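Local structure of acyl-CoA thioesterase (Alicyclobacillus acidocaldarius subsp. acidocaldarius, 3RQB) at residues F223-N228 / V250-G255; H151-R156 / T227-G232; L180-L185 / V213-D218; P130-V135 / Y169-D174. The protein is of unproven function but, as a double hot dog protein of the acyl-CoA thioesterase family, probably hydrolyses the thioester bond of acyl-CoA substrates. One frame throughout, in Å; residues are numbered along the deposited sequence.

Contact 3 lies deepest, its centre about 9 Å from that of the chain, and is made by aromatic and aliphatic side chains where helix 182-188 meets strand 206-215. Contact 2 is also buried but farther out, and it mixes a salt bridge with a methyl contact across strand 168-174. Contact 4 uses that same strand: Trp171 packs against the loop that also receives Arg153 of contact 2, and the two centres are only about 4 Å apart. Contacts 1 and 4 are partly buried. In contact 1 a water joins the segments, the end of helix 219-224 and a hairpin turn, and the contact shares Thr227 and Asn228 with contact 2.

Contact 1 (F223-N228 / V250-G255); sequences FRQGTN and VWSQDG
The carboxamide of Gln225 and the CB of Ser252 meet obliquely, the CB neither squarely over the amide face nor in its plane: it lies 3.4 Å from Gln225 NE2 and 3.5 Å from Gln225 OE1. At the oxygen end of the amide, a water donates to Gln225 OE1 at 2.7 Å and accepts from the backbone N of Gln253 at 3.0 Å, so the two segments are joined through solvent. The nitrogen end makes a weak bond to Thr221 O in the preceding helix turn. A bend at chi2 (-65°) folds the Gln225 chain and carries its amide to the turn. Farther out, the Asn228 CB lies 4.2 Å from Gln253 NE2, which also has a weak bond to Glu229 O. Ser252 suits the start of the type I turn 252-255, since its OG accepts from Asp256 N and, weakly, from Asp254 N and Gly255 N. Gly255 closes the turn with backbone angles at which a side chain would collide with the preceding carbonyl. An amide such as Gln225 can give and take at once, and this implies a polar join whose direct contacts are van der Waals while its hydrogen bonding runs through water.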
# COMPACT_ATOMS: atom_id res chain seq x y z
N PHE B 223 -4.01 12.43 17.90
CA PHE B 223 -4.13 12.38 19.35
C PHE B 223 -5.37 13.08 19.86
O PHE B 223 -6.02 12.63 20.80
CB PHE B 223 -2.87 12.97 19.97
CG PHE B 223 -1.62 12.23 19.59
CD1 PHE B 223 -1.67 10.87 19.28
CD2 PHE B 223 -0.40 12.88 19.52
CE1 PHE B 223 -0.52 10.17 18.93
CE2 PHE B 223 0.76 12.18 19.15
CZ PHE B 223 0.70 10.83 18.86
N ARG B 224 -5.73 14.17 19.18
CA ARG B 224 -6.86 15.01 19.53
C ARG B 224 -8.14 14.18 19.77
O ARG B 224 -8.98 14.54 20.60
CB ARG B 224 -7.07 16.00 18.39
CG ARG B 224 -8.05 17.13 18.64
CD ARG B 224 -7.99 18.11 17.47
NE ARG B 224 -6.61 18.55 17.22
CZ ARG B 224 -6.09 18.73 16.00
NH1 ARG B 224 -6.83 18.52 14.92
NH2 ARG B 224 -4.82 19.13 15.88
N GLN B 225 -8.28 13.08 19.04
CA GLN B 225 -9.49 12.25 19.10
C GLN B 225 -9.72 11.58 20.45
O GLN B 225 -10.86 11.33 20.85
CB GLN B 225 -9.43 11.18 18.00
CG GLN B 225 -9.03 11.70 16.63
CD GLN B 225 -10.05 12.66 16.03
OE1 GLN B 225 -11.25 12.48 16.19
NE2 GLN B 225 -9.56 13.67 15.34
N GLY B 226 -8.65 11.26 21.16
CA GLY B 226 -8.80 10.63 22.45
C GLY B 226 -9.65 9.41 22.22
O GLY B 226 -9.33 8.58 21.36
N THR B 227 -10.74 9.31 22.96
CA THR B 227 -11.59 8.12 22.92
C THR B 227 -12.76 8.26 21.94
O THR B 227 -13.60 7.37 21.84
CB THR B 227 -12.14 7.80 24.31
OG1 THR B 227 -12.74 8.99 24.85
CG2 THR B 227 -11.02 7.34 25.22
N ASN B 228 -12.82 9.38 21.23
CA ASN B 228 -13.92 9.61 20.31
C ASN B 228 -14.00 8.54 19.23
O ASN B 228 -12.97 8.08 18.72
CB ASN B 228 -13.78 10.98 19.68
CG ASN B 228 -13.60 12.07 20.71
OD1 ASN B 228 -13.38 11.80 21.90
ND2 ASN B 228 -13.66 13.31 20.26
N VAL B 250 -10.31 6.42 7.05
CA VAL B 250 -10.78 6.63 8.41
C VAL B 250 -10.90 8.10 8.72
O VAL B 250 -9.92 8.84 8.62
CB VAL B 250 -9.87 5.99 9.45
CG1 VAL B 250 -10.51 6.09 10.83
CG2 VAL B 250 -9.61 4.53 9.10
N TRP B 251 -12.09 8.52 9.12
CA TRP B 251 -12.35 9.93 9.35
C TRP B 251 -12.64 10.24 10.80
O TRP B 251 -13.14 9.38 11.56
CB TRP B 251 -13.56 10.39 8.53
CG TRP B 251 -13.52 10.07 7.07
CD1 TRP B 251 -13.79 8.87 6.48
CD2 TRP B 251 -13.25 10.99 6.00
NE1 TRP B 251 -13.69 8.98 5.12
CE2 TRP B 251 -13.36 10.27 4.79
CE3 TRP B 251 -12.91 12.35 5.94
CZ2 TRP B 251 -13.14 10.86 3.55
CZ3 TRP B 251 -12.69 12.93 4.71
CH2 TRP B 251 -12.81 12.19 3.53
N SER B 252 -12.32 11.47 11.19
CA SER B 252 -12.73 12.02 12.48
C SER B 252 -14.17 12.45 12.39
O SER B 252 -14.66 12.73 11.30
CB SER B 252 -11.88 13.22 12.86
OG SER B 252 -12.33 14.37 12.16
N GLN B 253 -14.85 12.52 13.53
CA GLN B 253 -16.23 12.99 13.56
C GLN B 253 -16.36 14.42 13.01
O GLN B 253 -17.45 14.84 12.60
CB GLN B 253 -16.81 12.86 14.98
CG GLN B 253 -16.85 11.42 15.51
CD GLN B 253 -17.82 11.23 16.66
OE1 GLN B 253 -18.93 11.77 16.64
NE2 GLN B 253 -17.40 10.46 17.68
N ASP B 254 -15.25 15.16 12.98
CA ASP B 254 -15.27 16.53 12.46
C ASP B 254 -15.19 16.57 10.95
O ASP B 254 -15.47 17.60 10.34
CB ASP B 254 -14.12 17.33 13.05
CG ASP B 254 -14.23 17.49 14.54
OD1 ASP B 254 -15.38 17.53 15.04
OD2 ASP B 254 -13.19 17.57 15.22
N GLY B 255 -14.82 15.45 10.35
CA GLY B 255 -14.67 15.36 8.91
C GLY B 255 -13.23 15.38 8.46
O GLY B 255 -12.95 15.40 7.25
O HOH W 1 -13.65 11.35 16.04

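Contact 2 (H151-R156 / T227-G232); sequences HVRLIR and TNELLG
Arg153 reaches from strand 150-156 to Glu229, just before strand 230-240, and each part of its chain has work to do. From CB, which is directed at the other segment, the chain passes the Glu229 carboxylate: Arg153 CG lies 3.3 Å and CD 3.2 Å from Glu229 OE1. A bend at chi3 (92°) then turns the head group. NE makes a weak bond to Val135 O, one face of the guanidinium lies over His151 CE1, and NH1 gives the salt bridge to Glu229 OE2 at 2.7 Å. Glu229 OE2 lies in the guanidinium plane, and the N-H reaches it from the syn side, 23° out of the carboxylate plane, although the N-H...O angle of 136° is far from straight. Glu229 is buried, so a cationic partner suits it and would be expected to stabilise its negative charge; its extended chain brings the carboxylate across to the arginine. The other oxygen, Glu229 OE1, stands 3.8 Å from His151 ND1. Replacing Arg153 by a leucine would probably leave the buried Glu229 carboxylate without its charge partner and His151 without the flat group beside it. Farther along, Ile155 CD1 and Leu231 CD1 touch at 3.5 Å, two branched aliphatic chains crossing at about a right angle. Strand 168-174 runs between these two strands, hydrogen-bonded to both, and Trp171 touches Arg153, Ile155 and Glu229. Residues of 150-156, the outermost strand on this side within the chain, thus meet the 230-240 side across an intervening antiparallel strand of the C-terminal hot dog domain.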
# COMPACT_ATOMS: atom_id res chain seq x y z
N HIS B 151 -15.58 -1.49 19.70
CA HIS B 151 -16.98 -1.10 19.70
C HIS B 151 -17.33 -0.59 18.31
O HIS B 151 -16.94 0.51 17.91
CB HIS B 151 -17.23 -0.01 20.74
CG HIS B 151 -18.68 0.35 20.89
ND1 HIS B 151 -19.32 1.22 20.03
CD2 HIS B 151 -19.61 -0.03 21.80
CE1 HIS B 151 -20.59 1.34 20.40
NE2 HIS B 151 -20.78 0.60 21.47
N VAL B 152 -18.10 -1.38 17.59
CA VAL B 152 -18.48 -1.03 16.23
C VAL B 152 -19.98 -0.80 16.12
O VAL B 152 -20.79 -1.65 16.48
CB VAL B 152 -18.09 -2.14 15.24
CG1 VAL B 152 -18.43 -1.73 13.81
CG2 VAL B 152 -16.61 -2.48 15.37
N ARG B 153 -20.34 0.38 15.63
CA ARG B 153 -21.71 0.61 15.22
C ARG B 153 -21.73 0.51 13.69
O ARG B 153 -21.15 1.34 12.99
CB ARG B 153 -22.21 1.97 15.72
CG ARG B 153 -21.43 2.48 16.92
CD ARG B 153 -22.07 3.72 17.51
NE ARG B 153 -23.01 3.36 18.56
CZ ARG B 153 -22.91 3.76 19.83
NH1 ARG B 153 -21.91 4.56 20.19
NH2 ARG B 153 -23.81 3.39 20.72
N LEU B 154 -22.37 -0.53 13.17
CA LEU B 154 -22.40 -0.72 11.73
C LEU B 154 -23.52 0.08 11.09
O LEU B 154 -24.67 0.07 11.57
CB LEU B 154 -22.54 -2.19 11.35
CG LEU B 154 -22.52 -2.38 9.83
CD1 LEU B 154 -21.13 -2.15 9.24
CD2 LEU B 154 -23.02 -3.75 9.46
N ILE B 155 -23.17 0.76 10.01
CA ILE B 155 -24.05 1.69 9.33
C ILE B 155 -24.62 1.06 8.08
O ILE B 155 -25.84 0.90 7.97
CB ILE B 155 -23.30 2.97 8.97
CG1 ILE B 155 -22.63 3.54 10.23
CG2 ILE B 155 -24.24 3.97 8.31
CD1 ILE B 155 -21.89 4.84 10.03
N ARG B 156 -23.76 0.72 7.14
CA ARG B 156 -24.19 -0.08 5.99
C ARG B 156 -23.11 -1.12 5.67
O ARG B 156 -22.09 -1.18 6.35
CB ARG B 156 -24.46 0.80 4.77
CG ARG B 156 -23.22 1.18 3.99
CD ARG B 156 -23.56 1.82 2.67
NE ARG B 156 -24.13 0.88 1.72
CZ ARG B 156 -24.13 1.06 0.40
NH1 ARG B 156 -23.58 2.15 -0.13
NH2 ARG B 156 -24.68 0.15 -0.40
N THR B 227 -10.74 9.31 22.96
CA THR B 227 -11.59 8.12 22.92
C THR B 227 -12.76 8.26 21.94
O THR B 227 -13.60 7.37 21.84
CB THR B 227 -12.14 7.80 24.31
OG1 THR B 227 -12.74 8.99 24.85
CG2 THR B 227 -11.02 7.34 25.22
N ASN B 228 -12.82 9.38 21.23
CA ASN B 228 -13.92 9.61 20.31
C ASN B 228 -14.00 8.54 19.23
O ASN B 228 -12.97 8.08 18.72
CB ASN B 228 -13.78 10.98 19.68
CG ASN B 228 -13.60 12.07 20.71
OD1 ASN B 228 -13.38 11.80 21.90
ND2 ASN B 228 -13.66 13.31 20.26
N GLU B 229 -15.23 8.17 18.86
CA GLU B 229 -15.45 7.16 17.83
C GLU B 229 -15.00 7.67 16.46
O GLU B 229 -14.87 8.87 16.25
CB GLU B 229 -16.93 6.74 17.77
CG GLU B 229 -17.39 5.97 18.99
CD GLU B 229 -18.80 5.44 18.85
OE1 GLU B 229 -19.00 4.44 18.10
OE2 GLU B 229 -19.71 6.01 19.50
N LEU B 230 -14.73 6.75 15.54
CA LEU B 230 -14.31 7.12 14.19
C LEU B 230 -15.16 6.46 13.12
O LEU B 230 -15.83 5.46 13.37
CB LEU B 230 -12.85 6.73 13.96
CG LEU B 230 -11.95 7.09 15.13
CD1 LEU B 230 -10.57 6.52 14.90
CD2 LEU B 230 -11.92 8.60 15.30
N LEU B 231 -15.13 7.05 11.93
CA LEU B 231 -15.87 6.50 10.82
C LEU B 231 -14.93 5.91 9.79
O LEU B 231 -14.18 6.63 9.13
CB LEU B 231 -16.70 7.57 10.15
CG LEU B 231 -17.60 6.92 9.10
CD1 LEU B 231 -18.69 6.15 9.80
CD2 LEU B 231 -18.17 7.95 8.13
N GLY B 232 -14.96 4.59 9.65
CA GLY B 232 -14.23 3.94 8.57
C GLY B 232 -15.09 3.75 7.33
O GLY B 232 -16.31 3.60 7.42

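Contact 3 (L180-L185 / V213-D218); sequences LDHAAL and VYFLAD
Phe215, on strand 206-215, carries the meeting with His182 and Leu185. Just before it, Tyr214 turns to the dimer partner, its OH bonded to Thr262 OG1 of the second subunit. At Phe215 the CG stands anti to the carbonyl carbon (chi1 -53°), which sends the ring to the start of helix 182-188. His182 comes edge-on to one ring face in a T-shaped pair, with centroids 5.0 Å apart and planes at 77°. Its ND1 sits over the rim, 3.6 Å from Phe215 CD1, and the His182 carbonyl O lies by the CE1 side of the ring, 3.5 Å from Phe215 CE1. Leu185, one helical turn on, places CD2 at the ring edge, 4.0 Å from Phe215 CD1. Farther on, Asp218 is the N-cap of helix 219-224, its side chain accepting from a backbone N there; OD1 also bonds Thr221 OG1. Across the contact, Asp181 caps helix 182-188, taking the N-H of Ala184 on OD1 at 3.1 Å, which fixes the helix start that carries His182. A flat ring from the strand suits the helix surface, giving His182 a face and Leu185 an edge. The chemistry is thus largely dispersive, with the polar His182 edge and carbonyl set against the ring.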
# COMPACT_ATOMS: atom_id res chain seq x y z
N LEU B 180 -6.45 7.57 21.40
CA LEU B 180 -5.99 7.18 20.08
C LEU B 180 -4.53 7.52 19.89
O LEU B 180 -4.08 8.60 20.28
CB LEU B 180 -6.82 7.86 19.00
CG LEU B 180 -6.51 7.30 17.61
CD1 LEU B 180 -6.69 5.79 17.59
CD2 LEU B 180 -7.40 7.96 16.58
N ASP B 181 -3.79 6.59 19.30
CA ASP B 181 -2.42 6.83 18.86
C ASP B 181 -2.19 6.10 17.54
O ASP B 181 -3.12 5.53 16.98
CB ASP B 181 -1.41 6.39 19.93
CG ASP B 181 -1.22 4.89 19.99
OD1 ASP B 181 -2.11 4.14 19.52
OD2 ASP B 181 -0.19 4.45 20.53
N HIS B 182 -0.97 6.10 17.04
CA HIS B 182 -0.73 5.57 15.70
C HIS B 182 -0.98 4.08 15.56
O HIS B 182 -1.68 3.64 14.64
CB HIS B 182 0.66 5.95 15.21
CG HIS B 182 0.85 7.43 15.04
ND1 HIS B 182 0.58 8.08 13.85
CD2 HIS B 182 1.24 8.39 15.91
CE1 HIS B 182 0.82 9.37 14.00
NE2 HIS B 182 1.22 9.59 15.24
N ALA B 183 -0.43 3.28 16.46
CA ALA B 183 -0.59 1.84 16.34
C ALA B 183 -2.06 1.41 16.44
O ALA B 183 -2.53 0.57 15.67
CB ALA B 183 0.29 1.10 17.35
N ALA B 184 -2.79 2.03 17.36
CA ALA B 184 -4.20 1.70 17.58
C ALA B 184 -4.96 1.98 16.30
O ALA B 184 -5.91 1.27 15.93
CB ALA B 184 -4.76 2.54 18.71
N LEU B 185 -4.52 3.04 15.64
CA LEU B 185 -5.13 3.51 14.42
C LEU B 185 -4.89 2.52 13.27
O LEU B 185 -5.81 2.16 12.56
CB LEU B 185 -4.58 4.89 14.09
CG LEU B 185 -5.12 5.51 12.80
CD1 LEU B 185 -6.63 5.32 12.71
CD2 LEU B 185 -4.74 6.98 12.72
N VAL B 213 -0.87 1.13 5.27
CA VAL B 213 -1.57 2.28 5.84
C VAL B 213 -0.75 3.59 5.81
O VAL B 213 0.41 3.64 6.23
CB VAL B 213 -2.02 2.02 7.29
CG1 VAL B 213 -0.82 1.74 8.17
CG2 VAL B 213 -2.79 3.21 7.82
N TYR B 214 -1.38 4.64 5.33
CA TYR B 214 -0.75 5.95 5.31
C TYR B 214 -1.43 6.80 6.37
O TYR B 214 -2.67 6.86 6.41
CB TYR B 214 -0.96 6.59 3.94
CG TYR B 214 -0.33 5.84 2.79
CD1 TYR B 214 0.60 4.83 3.01
CD2 TYR B 214 -0.64 6.17 1.48
CE1 TYR B 214 1.20 4.16 1.96
CE2 TYR B 214 -0.05 5.50 0.42
CZ TYR B 214 0.86 4.51 0.66
OH TYR B 214 1.45 3.86 -0.41
N PHE B 215 -0.67 7.45 7.25
CA PHE B 215 -1.32 8.36 8.19
C PHE B 215 -1.30 9.77 7.63
O PHE B 215 -0.29 10.45 7.74
CB PHE B 215 -0.56 8.40 9.51
CG PHE B 215 -0.30 7.06 10.12
CD1 PHE B 215 -1.17 6.54 11.06
CD2 PHE B 215 0.82 6.33 9.77
CE1 PHE B 215 -0.95 5.30 11.64
CE2 PHE B 215 1.06 5.09 10.34
CZ PHE B 215 0.17 4.58 11.28
N LEU B 216 -2.44 10.25 7.15
CA LEU B 216 -2.50 11.54 6.46
C LEU B 216 -2.55 12.70 7.45
O LEU B 216 -1.98 13.78 7.21
CB LEU B 216 -3.66 11.58 5.47
CG LEU B 216 -3.49 10.52 4.37
CD1 LEU B 216 -4.83 10.05 3.82
CD2 LEU B 216 -2.57 11.04 3.27
N ALA B 217 -3.24 12.47 8.56
CA ALA B 217 -3.38 13.50 9.56
C ALA B 217 -2.08 13.63 10.34
O ALA B 217 -1.42 12.63 10.66
CB ALA B 217 -4.52 13.17 10.50
N ASP B 218 -1.71 14.88 10.61
CA ASP B 218 -0.58 15.17 11.47
C ASP B 218 -0.79 14.47 12.79
O ASP B 218 -1.92 14.28 13.24
CB ASP B 218 -0.52 16.68 11.73
CG ASP B 218 -1.82 17.21 12.33
OD1 ASP B 218 -2.86 17.14 11.62
OD2 ASP B 218 -1.81 17.69 13.49

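Contact 4 (P130-V135 / Y169-D174); sequences PPPADV and YQWMRD
A proline-rich loop, running from strand 121-122 to strand 150-156, wraps over the side of the sheet by closing on Trp171 of strand 168-174. The pyrrolidine of Pro132 lies on one face of the indole, a CH-pi contact in which CG stands 4.0 Å from the centroid of the five-membered ring and 17° off its normal. Pro132 CD is 3.8 Å from Trp171 CE2. At the indole edge the N-H of Trp171 NE1 goes to Pro130 O at 3.0 Å; Pro130 O lies nearly in the indole plane, while NE1 is tilted 27° from the carbonyl plane. Val135 CG2 fills the edge beside it, 3.9 Å from Trp171 CD1. Within the hot dog architecture the indole stands on a strand between 150-156 and 230-240, where it also touches Leu231. Prolines suit the loop, since their rings are rigid and apolar and Pro130 still offers its carbonyl. An alanine in place of Trp171 would probably open a gap beneath Pro132 and leave Pro130 O without its indole donor. Within the loop, the N-H of Val135 reaches Pro131 O at 3.2 Å, in a turn that keeps the valine beside the indole edge.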
# COMPACT_ATOMS: atom_id res chain seq x y z
N PRO B 130 -25.54 9.11 9.95
CA PRO B 130 -26.07 9.42 11.28
C PRO B 130 -24.97 9.40 12.33
O PRO B 130 -23.90 8.84 12.06
CB PRO B 130 -27.10 8.30 11.52
CG PRO B 130 -26.64 7.18 10.65
CD PRO B 130 -26.05 7.83 9.43
N PRO B 131 -25.21 10.00 13.50
CA PRO B 131 -24.24 10.00 14.59
C PRO B 131 -24.19 8.64 15.28
O PRO B 131 -25.15 7.86 15.17
CB PRO B 131 -24.79 11.05 15.56
CG PRO B 131 -25.92 11.74 14.83
CD PRO B 131 -26.43 10.76 13.84
N PRO B 132 -23.10 8.36 16.01
CA PRO B 132 -22.95 7.11 16.77
C PRO B 132 -24.14 6.93 17.69
O PRO B 132 -24.49 5.82 18.07
CB PRO B 132 -21.69 7.37 17.61
CG PRO B 132 -20.92 8.36 16.83
CD PRO B 132 -21.94 9.25 16.16
N ALA B 133 -24.77 8.05 18.03
CA ALA B 133 -25.99 8.06 18.82
C ALA B 133 -27.06 7.19 18.17
O ALA B 133 -27.59 6.26 18.79
CB ALA B 133 -26.49 9.49 18.96
N ASP B 134 -27.36 7.50 16.91
CA ASP B 134 -28.47 6.86 16.22
C ASP B 134 -28.17 5.44 15.77
O ASP B 134 -29.07 4.61 15.69
CB ASP B 134 -28.90 7.71 15.03
CG ASP B 134 -29.23 9.13 15.44
OD1 ASP B 134 -29.52 9.34 16.64
OD2 ASP B 134 -29.19 10.02 14.57
N VAL B 135 -26.90 5.16 15.50
CA VAL B 135 -26.49 3.83 15.08
C VAL B 135 -26.26 2.94 16.29
O VAL B 135 -25.52 3.31 17.20
CB VAL B 135 -25.21 3.87 14.23
CG1 VAL B 135 -24.88 2.48 13.71
CG2 VAL B 135 -25.37 4.85 13.08
N TYR B 169 -19.70 1.26 5.69
CA TYR B 169 -19.50 2.38 6.62
C TYR B 169 -19.67 1.87 8.05
O TYR B 169 -20.60 1.11 8.33
CB TYR B 169 -20.53 3.50 6.41
CG TYR B 169 -20.57 4.12 5.02
CD1 TYR B 169 -19.53 3.97 4.12
CD2 TYR B 169 -21.67 4.88 4.63
CE1 TYR B 169 -19.59 4.55 2.85
CE2 TYR B 169 -21.75 5.46 3.38
CZ TYR B 169 -20.71 5.30 2.48
OH TYR B 169 -20.80 5.89 1.23
N GLN B 170 -18.79 2.28 8.95
CA GLN B 170 -18.98 1.95 10.36
C GLN B 170 -18.40 2.97 11.33
O GLN B 170 -17.37 3.59 11.06
CB GLN B 170 -18.42 0.56 10.66
CG GLN B 170 -16.90 0.48 10.61
CD GLN B 170 -16.41 -0.95 10.43
OE1 GLN B 170 -17.10 -1.79 9.84
NE2 GLN B 170 -15.21 -1.24 10.95
N TRP B 171 -19.07 3.13 12.46
CA TRP B 171 -18.48 3.82 13.58
C TRP B 171 -17.71 2.77 14.35
O TRP B 171 -18.20 1.65 14.55
CB TRP B 171 -19.55 4.43 14.47
CG TRP B 171 -20.29 5.56 13.84
CD1 TRP B 171 -21.60 5.58 13.44
CD2 TRP B 171 -19.75 6.86 13.52
NE1 TRP B 171 -21.91 6.80 12.89
CE2 TRP B 171 -20.80 7.60 12.93
CE3 TRP B 171 -18.49 7.45 13.68
CZ2 TRP B 171 -20.62 8.92 12.50
CZ3 TRP B 171 -18.32 8.76 13.24
CH2 TRP B 171 -19.38 9.48 12.66
N MSE B 172 -16.51 3.12 14.76
CA MSE B 172 -15.66 2.19 15.48
C MSE B 172 -14.72 2.92 16.43
O MSE B 172 -14.26 4.04 16.15
CB MSE B 172 -14.84 1.37 14.49
CG MSE B 172 -13.84 2.22 13.74
SE MSE B 172 -13.34 1.53 12.00
CE MSE B 172 -12.33 3.07 11.37
N ARG B 173 -14.44 2.27 17.54
CA ARG B 173 -13.45 2.73 18.50
C ARG B 173 -12.92 1.52 19.23
O ARG B 173 -13.48 0.43 19.13
CB ARG B 173 -14.06 3.73 19.49
CG ARG B 173 -15.08 3.12 20.43
CD ARG B 173 -15.36 4.07 21.59
NE ARG B 173 -16.55 3.69 22.35
CZ ARG B 173 -16.61 2.64 23.17
NH1 ARG B 173 -15.55 1.86 23.32
NH2 ARG B 173 -17.73 2.38 23.85
N ASP B 174 -11.80 1.69 19.92
CA ASP B 174 -11.35 0.67 20.85
C ASP B 174 -12.43 0.46 21.88
O ASP B 174 -13.10 1.40 22.29
CB ASP B 174 -10.08 1.12 21.58
CG ASP B 174 -8.94 1.46 20.64
OD1 ASP B 174 -8.57 2.65 20.54
OD2 ASP B 174 -8.42 0.51 20.00